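Local structure of precorrin-6Y C5,15-methyltransferase (Decarboxylating) (Geobacter metallireducens, 3E05) at residues T144-T147 against L148-V152; L22-Q26 against E27-V31; M120-E123 against I124-V128. The protein probably transfers methyl groups from S-adenosylmethionine to precorrin-6Y and decarboxylates it in adenosylcobalamin biosynthesis, the chain here being its C-terminal domain. One frame throughout, in Å; residues are numbered along the deposited sequence.

Contact 1 (T144-T147 against L148-V152)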
loop_
_atom_site.group_PDB
_atom_site.type_symbol
_atom_site.label_atom_id
_atom_site.label_comp_id
_atom_site.label_asym_id
_atom_site.label_seq_id
_atom_site.Cartn_x
_atom_site.Cartn_y
_atom_site.Cartn_z
ATOM N N THR D 144 -15.442 -0.441 -4.246
ATOM C CA THR D 144 -16.062 -1.580 -3.603
ATOM C C THR D 144 -15.690 -2.837 -4.365
ATOM O O THR D 144 -15.324 -2.782 -5.542
ATOM C CB THR D 144 -17.599 -1.452 -3.545
ATOM O OG1 THR D 144 -18.130 -1.553 -4.862
ATOM C CG2 THR D 144 -18.040 -0.144 -2.896
ATOM N N LEU D 145 -15.791 -3.974 -3.679
ATOM C CA LEU D 145 -15.490 -5.262 -4.263
ATOM C C LEU D 145 -16.530 -5.682 -5.309
ATOM O O LEU D 145 -16.164 -6.221 -6.361
ATOM C CB LEU D 145 -15.399 -6.302 -3.142
ATOM C CG LEU D 145 -15.010 -7.733 -3.470
ATOM C CD1 LEU D 145 -13.661 -7.758 -4.185
ATOM C CD2 LEU D 145 -14.987 -8.549 -2.178
ATOM N N ASP D 146 -17.811 -5.434 -5.027
ATOM C CA ASP D 146 -18.885 -5.716 -6.000
ATOM C C ASP D 146 -18.665 -5.002 -7.339
ATOM O O ASP D 146 -18.766 -5.615 -8.400
ATOM C CB ASP D 146 -20.272 -5.360 -5.440
ATOM C CG ASP D 146 -21.407 -5.798 -6.365
ATOM O OD1 ASP D 146 -21.603 -7.025 -6.534
ATOM O OD2 ASP D 146 -22.097 -4.915 -6.926
ATOM N N THR D 147 -18.336 -3.715 -7.279
ATOM C CA THR D 147 -18.112 -2.946 -8.505
ATOM C C THR D 147 -16.914 -3.511 -9.239
ATOM O O THR D 147 -17.012 -3.789 -10.422
ATOM C CB THR D 147 -17.998 -1.442 -8.235
ATOM O OG1 THR D 147 -19.241 -0.983 -7.688
ATOM C CG2 THR D 147 -17.706 -0.666 -9.520
ATOM N N LEU D 148 -15.816 -3.745 -8.518
ATOM C CA LEU D 148 -14.606 -4.341 -9.098
ATOM C C LEU D 148 -14.870 -5.697 -9.784
ATOM O O LEU D 148 -14.429 -5.911 -10.915
ATOM C CB LEU D 148 -13.498 -4.456 -8.038
ATOM C CG LEU D 148 -12.227 -5.255 -8.373
ATOM C CD1 LEU D 148 -11.468 -4.657 -9.563
ATOM C CD2 LEU D 148 -11.327 -5.419 -7.133
ATOM N N THR D 149 -15.594 -6.583 -9.094
ATOM C CA THR D 149 -15.919 -7.931 -9.573
ATOM C C THR D 149 -16.776 -7.904 -10.830
ATOM O O THR D 149 -16.449 -8.548 -11.834
ATOM C CB THR D 149 -16.678 -8.724 -8.467
ATOM O OG1 THR D 149 -15.746 -9.114 -7.452
ATOM C CG2 THR D 149 -17.368 -9.968 -9.009
ATOM N N LYS D 150 -17.875 -7.157 -10.760
ATOM C CA LYS D 150 -18.846 -7.119 -11.848
ATOM C C LYS D 150 -18.272 -6.386 -13.058
ATOM O O LYS D 150 -18.474 -6.831 -14.188
ATOM C CB LYS D 150 -20.166 -6.491 -11.387
ATOM C CG LYS D 150 -20.927 -7.302 -10.326
ATOM C CD LYS D 150 -21.606 -8.542 -10.912
ATOM C CE LYS D 150 -22.417 -9.304 -9.866
ATOM N NZ LYS D 150 -21.560 -10.149 -8.990
ATOM N N ALA D 151 -17.524 -5.304 -12.822
ATOM C CA ALA D 151 -16.922 -4.544 -13.934
ATOM C C ALA D 151 -15.965 -5.402 -14.728
ATOM O O ALA D 151 -16.030 -5.406 -15.956
ATOM C CB ALA D 151 -16.225 -3.268 -13.452
ATOM N N VAL D 152 -15.107 -6.160 -14.037
ATOM C CA VAL D 152 -14.202 -7.069 -14.733
ATOM C C VAL D 152 -14.978 -8.167 -15.479
ATOM O O VAL D 152 -14.666 -8.471 -16.630
ATOM C CB VAL D 152 -13.097 -7.636 -13.786
ATOM C CG1 VAL D 152 -12.198 -8.611 -14.515
ATOM C CG2 VAL D 152 -12.257 -6.487 -13.249
#
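The carbonyl oxygen of Leu145 is approached by two groups of Thr149: the backbone N gives it a hydrogen bond of 2.8 Å, and the side-chain OG1 of Thr149 lies 3.1 Å from the same Leu145 O. This is the first full turn of the helix 145-157, and a threonine suits it because its hydroxyl can fold back on the preceding turn. With OG1 beside its own backbone N (chi1 -74°), Thr149 turns the hydroxyl toward that carbonyl. The proton of this hydroxyl is not settled, since Thr149 OG1 also hydrogen-bonds to Thr149 OG1 of the third subunit.

Just before Leu145, Thr144 is the N-cap. Its OG1 accepts the backbone N of Thr147 at 3.2 Å, capping an N-H at the helix start, and it is also hydrogen-bonded to Thr147 OG1 at 3.1 Å. Thr144 OG1 thus takes both the backbone N-H and the hydroxyl of Thr147, while Thr144 O takes the N-H of Leu148.

Along the polar flank, Asp146 and Lys150 sit four residues apart. The lysine chain bends at chi2 and chi4, which brings NZ to 4.0 Å from Asp146 OD1, a long salt bridge; the carboxylate also rests against the aliphatic part, with OD1 3.9 Å from Lys150 CG. The buried leucines suit the apolar side: Leu148 packs on Val164, Tyr188 and Ile190, and also on Leu145 of the third subunit. Small Ala151 lies against Leu140 and Ile190, its CB 3.2 Å from Thr147 O.

Contact 2 (L22-Q26 against E27-V31)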
loop_
_atom_site.group_PDB
_atom_site.type_symbol
_atom_site.label_atom_id
_atom_site.label_comp_id
_atom_site.label_asym_id
_atom_site.label_seq_id
_atom_site.Cartn_x
_atom_site.Cartn_y
_atom_site.Cartn_z
ATOM N N LEU D 22 -16.657 12.130 -2.536
ATOM C CA LEU D 22 -17.096 12.181 -3.934
ATOM C C LEU D 22 -15.954 12.351 -4.952
ATOM O O LEU D 22 -15.892 11.618 -5.931
ATOM C CB LEU D 22 -18.177 13.256 -4.151
ATOM C CG LEU D 22 -18.666 13.477 -5.593
ATOM C CD1 LEU D 22 -19.416 12.263 -6.117
ATOM C CD2 LEU D 22 -19.515 14.745 -5.740
ATOM N N ILE D 23 -15.067 13.314 -4.719
ATOM C CA ILE D 23 -14.033 13.656 -5.700
ATOM C C ILE D 23 -13.096 12.473 -6.034
ATOM O O ILE D 23 -12.807 11.613 -5.175
ATOM C CB ILE D 23 -13.228 14.927 -5.263
ATOM C CG1 ILE D 23 -12.674 15.670 -6.479
ATOM C CG2 ILE D 23 -12.099 14.591 -4.254
ATOM C CD1 ILE D 23 -11.873 16.887 -6.115
ATOM N N THR D 24 -12.679 12.409 -7.299
ATOM C CA THR D 24 -11.557 11.562 -7.712
ATOM C C THR D 24 -10.343 12.366 -7.283
ATOM O O THR D 24 -10.061 13.424 -7.853
ATOM C CB THR D 24 -11.562 11.331 -9.240
ATOM O OG1 THR D 24 -12.799 10.731 -9.616
ATOM C CG2 THR D 24 -10.431 10.418 -9.671
ATOM N N LYS D 25 -9.656 11.890 -6.253
ATOM C CA LYS D 25 -8.556 12.641 -5.638
ATOM C C LYS D 25 -7.410 12.772 -6.627
ATOM O O LYS D 25 -7.280 11.953 -7.520
ATOM C CB LYS D 25 -8.096 11.957 -4.357
ATOM C CG LYS D 25 -9.222 11.805 -3.313
ATOM C CD LYS D 25 -8.675 11.549 -1.924
ATOM C CE LYS D 25 -9.754 10.984 -1.028
ATOM N NZ LYS D 25 -10.752 12.034 -0.719
ATOM N N GLN D 26 -6.580 13.796 -6.438
ATOM C CA GLN D 26 -5.623 14.267 -7.439
ATOM C C GLN D 26 -4.659 13.231 -8.044
ATOM O O GLN D 26 -4.525 13.160 -9.268
ATOM C CB GLN D 26 -4.848 15.442 -6.839
ATOM C CG GLN D 26 -3.818 16.068 -7.737
ATOM C CD GLN D 26 -2.668 16.609 -6.932
ATOM O OE1 GLN D 26 -1.579 16.053 -6.947
ATOM N NE2 GLN D 26 -2.916 17.681 -6.188
ATOM N N GLU D 27 -3.998 12.444 -7.190
ATOM C CA GLU D 27 -3.059 11.411 -7.612
ATOM C C GLU D 27 -3.705 10.343 -8.489
ATOM O O GLU D 27 -3.216 10.054 -9.601
ATOM C CB GLU D 27 -2.379 10.794 -6.390
ATOM C CG GLU D 27 -1.604 11.819 -5.520
ATOM C CD GLU D 27 -2.469 12.591 -4.523
ATOM O OE1 GLU D 27 -3.699 12.341 -4.382
ATOM O OE2 GLU D 27 -1.901 13.486 -3.875
ATOM N N VAL D 28 -4.821 9.802 -7.996
ATOM C CA VAL D 28 -5.622 8.791 -8.683
ATOM C C VAL D 28 -6.212 9.366 -9.991
ATOM O O VAL D 28 -6.267 8.688 -10.995
ATOM C CB VAL D 28 -6.710 8.220 -7.732
ATOM C CG1 VAL D 28 -7.846 7.570 -8.503
ATOM C CG2 VAL D 28 -6.085 7.209 -6.766
ATOM N N ARG D 29 -6.605 10.630 -9.963
ATOM C CA ARG D 29 -7.068 11.325 -11.160
ATOM C C ARG D 29 -5.998 11.301 -12.257
ATOM O O ARG D 29 -6.294 10.993 -13.379
ATOM C CB ARG D 29 -7.440 12.770 -10.818
ATOM C CG ARG D 29 -8.288 13.478 -11.865
ATOM C CD ARG D 29 -8.463 14.948 -11.477
ATOM N NE ARG D 29 -8.957 15.110 -10.109
ATOM C CZ ARG D 29 -8.541 16.052 -9.260
ATOM N NH1 ARG D 29 -7.615 16.930 -9.624
ATOM N NH2 ARG D 29 -9.041 16.115 -8.030
ATOM N N ALA D 30 -4.765 11.656 -11.908
ATOM C CA ALA D 30 -3.638 11.641 -12.854
ATOM C C ALA D 30 -3.435 10.249 -13.452
ATOM O O ALA D 30 -3.349 10.111 -14.665
ATOM C CB ALA D 30 -2.365 12.117 -12.184
ATOM N N VAL D 31 -3.404 9.214 -12.603
ATOM C CA VAL D 31 -3.269 7.828 -13.096
ATOM C C VAL D 31 -4.450 7.447 -14.017
ATOM O O VAL D 31 -4.252 6.819 -15.060
ATOM C CB VAL D 31 -3.189 6.799 -11.922
ATOM C CG1 VAL D 31 -2.930 5.389 -12.456
ATOM C CG2 VAL D 31 -2.091 7.191 -10.927
#
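Arg29 reaches back from the first turn of the helix 26-35 to the loop before it, where its NH2 donates to Thr24 O at 2.9 Å. A second, weak bond runs from Arg29 NE to the same Thr24 O, so the fork made by NE and NH2 clasps one backbone oxygen. NH2 lies in the plane of that carbonyl, whereas the oxygen is 20° out of the guanidinium plane. Over one face of the guanidinium, above its centre, sits Gln26 CA, 3.8 Å from the plane, and Ile23 CD1 comes obliquely to 3.5 Å from Arg29 NH2. This describes one of two conformers modelled for Arg29. Beside it, Thr24 CG2 packs against Val28 CG1 at 4.0 Å, a methyl contact that a branched threonine can make beside the helix.

The backbone sets this up: Lys25, at the N-cap position, accepts Arg29 N on its O. Farther out, Asp13 and Glu57 form salt bridges with the guanidinium, and Ile11 O accepts from NH1.

On another flank, Glu27 has CG beside its own backbone N (chi1 -59°) and then bends at chi2, bringing OE1 to 3.8 Å from Gln26 N. Its OE2 forms salt bridges with Lys171 and with Lys35 of the fourth subunit, and that same Lys35 hydrogen-bonds to Gln26 OE1. A lysine in place of Glu27 would probably leave Lys171 and Lys35 of the fourth subunit without their shared carboxylate and set like charges against each other. An acidic residue in the first turn also probably interacts favourably with the helix dipole, so the same carboxylate may serve both the helix start and the subunit interface.

Contact 3 (M120-E123 against I124-V128)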
loop_
_atom_site.group_PDB
_atom_site.type_symbol
_atom_site.label_atom_id
_atom_site.label_comp_id
_atom_site.label_asym_id
_atom_site.label_seq_id
_atom_site.Cartn_x
_atom_site.Cartn_y
_atom_site.Cartn_z
ATOM N N MET D 120 -26.570 0.857 -12.140
ATOM C CA MET D 120 -26.801 0.517 -13.548
ATOM C C MET D 120 -25.538 0.083 -14.297
ATOM O O MET D 120 -25.408 0.361 -15.489
ATOM C CB MET D 120 -27.474 1.692 -14.291
ATOM C CG MET D 120 -28.838 2.129 -13.738
ATOM S SD MET D 120 -30.054 0.798 -13.670
ATOM C CE MET D 120 -30.439 0.600 -15.400
ATOM N N LEU D 121 -24.634 -0.618 -13.614
ATOM C CA LEU D 121 -23.320 -0.961 -14.182
ATOM C C LEU D 121 -23.366 -1.816 -15.459
ATOM O O LEU D 121 -22.741 -1.459 -16.456
ATOM C CB LEU D 121 -22.387 -1.594 -13.131
ATOM C CG LEU D 121 -20.968 -1.956 -13.618
ATOM C CD1 LEU D 121 -20.213 -0.722 -14.094
ATOM C CD2 LEU D 121 -20.163 -2.739 -12.562
ATOM N N GLU D 122 -24.101 -2.929 -15.415
ATOM C CA GLU D 122 -24.188 -3.840 -16.555
ATOM C C GLU D 122 -24.807 -3.141 -17.760
ATOM O O GLU D 122 -24.334 -3.279 -18.895
ATOM C CB GLU D 122 -25.010 -5.083 -16.193
ATOM C CG GLU D 122 -24.684 -6.281 -17.076
ATOM C CD GLU D 122 -25.589 -7.473 -16.840
ATOM O OE1 GLU D 122 -26.209 -7.581 -15.757
ATOM O OE2 GLU D 122 -25.674 -8.312 -17.755
ATOM N N GLU D 123 -25.859 -2.381 -17.490
ATOM C CA GLU D 123 -26.584 -1.666 -18.520
ATOM C C GLU D 123 -25.725 -0.562 -19.133
ATOM O O GLU D 123 -25.791 -0.323 -20.342
ATOM C CB GLU D 123 -27.890 -1.105 -17.955
ATOM C CG GLU D 123 -28.879 -2.191 -17.518
ATOM C CD GLU D 123 -28.766 -2.605 -16.043
ATOM O OE1 GLU D 123 -27.782 -2.244 -15.352
ATOM O OE2 GLU D 123 -29.685 -3.310 -15.570
ATOM N N ILE D 124 -24.899 0.083 -18.307
ATOM C CA ILE D 124 -23.968 1.106 -18.794
ATOM C C ILE D 124 -22.869 0.504 -19.669
ATOM O O ILE D 124 -22.576 1.047 -20.738
ATOM C CB ILE D 124 -23.370 1.957 -17.644
ATOM C CG1 ILE D 124 -24.416 2.928 -17.108
ATOM C CG2 ILE D 124 -22.120 2.743 -18.112
ATOM C CD1 ILE D 124 -24.069 3.532 -15.747
ATOM N N ILE D 125 -22.270 -0.606 -19.225
ATOM C CA ILE D 125 -21.201 -1.259 -19.982
ATOM C C ILE D 125 -21.723 -1.753 -21.337
ATOM O O ILE D 125 -21.079 -1.537 -22.366
ATOM C CB ILE D 125 -20.451 -2.351 -19.148
ATOM C CG1 ILE D 125 -19.515 -1.660 -18.136
ATOM C CG2 ILE D 125 -19.609 -3.267 -20.040
ATOM C CD1 ILE D 125 -18.873 -2.592 -17.108
ATOM N N ASP D 126 -22.907 -2.368 -21.333
ATOM C CA ASP D 126 -23.562 -2.813 -22.567
ATOM C C ASP D 126 -23.779 -1.670 -23.549
ATOM O O ASP D 126 -23.424 -1.789 -24.722
ATOM C CB ASP D 126 -24.900 -3.488 -22.260
ATOM C CG ASP D 126 -24.733 -4.895 -21.739
ATOM O OD1 ASP D 126 -25.696 -5.676 -21.839
ATOM O OD2 ASP D 126 -23.644 -5.222 -21.222
ATOM N N ALA D 127 -24.338 -0.566 -23.047
ATOM C CA ALA D 127 -24.614 0.619 -23.854
ATOM C C ALA D 127 -23.336 1.262 -24.401
ATOM O O ALA D 127 -23.278 1.609 -25.580
ATOM C CB ALA D 127 -25.435 1.614 -23.067
ATOM N N VAL D 128 -22.314 1.389 -23.549
ATOM C CA VAL D 128 -20.990 1.893 -23.950
ATOM C C VAL D 128 -20.304 1.015 -24.998
ATOM O O VAL D 128 -19.730 1.534 -25.961
ATOM C CB VAL D 128 -20.032 2.064 -22.717
ATOM C CG1 VAL D 128 -18.602 2.267 -23.172
ATOM C CG2 VAL D 128 -20.467 3.228 -21.868
#
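Four successive backbone bonds between residues four apart, from Ile124 N to Met120 O (2.9 Å) through Ala127 N to Glu123 O (3.1 Å), establish the opening turns of the helix 121-131, with Met120 at its N-cap position. On the side chains, Leu121 and Ile125 lie side by side and point the same way, their CD1 atoms 3.8 Å apart; these are two branched apolar residues one turn apart, which suit a helix face turned to the sheet and to the helix 145-157. Ile124 has CG1 beside its backbone N (chi1 -74°), which lays CD1 back over the preceding turn, 4.1 Å from Met120 CB.

The outer side is acidic. Asp126 OD2 comes within 3.1 Å of Glu122 O, but both atoms are acceptors and no hydrogen bond joins them; OD2 is instead hydrogen-bonded to His158 NE2, which probably offsets the crowding of oxygens. Glu122 and Glu123, exposed to solvent, suit this side.

As the helix of the beta-alpha-beta unit joining strands 111-114 and 137-142, it lays Ile124 on Ile47 and Val128 on Trp45, Ile47 and Ile138 of the sheet, while Leu121 packs on Leu140, and Glu122 and Ile125 meet Phe154 of the adjacent helix 145-157.

In the fold
From the N terminus, contact 2 comes first, where the loop 22-25 enters the helix 26-35; contact 3 follows at the start of the helix 121-131, and contact 1 at the start of the helix 145-157. Each is a local turn at a helix beginning, so the three run in series, and none nests in or crosses another. Five parallel strands (92-96, 66-71, 43-47, 111-114, 137-142), then the reversed strand 180-193 and 161-173 at the edge, give the order of the Rossmann-like class I methyltransferase fold. Contacts 1 and 3 touch directly, Leu121 CD2 lying 3.7 Å from Ala151 N, which joins two neighbouring helices. Contact 2 stands apart, its centre about 23 Å from that of contact 3.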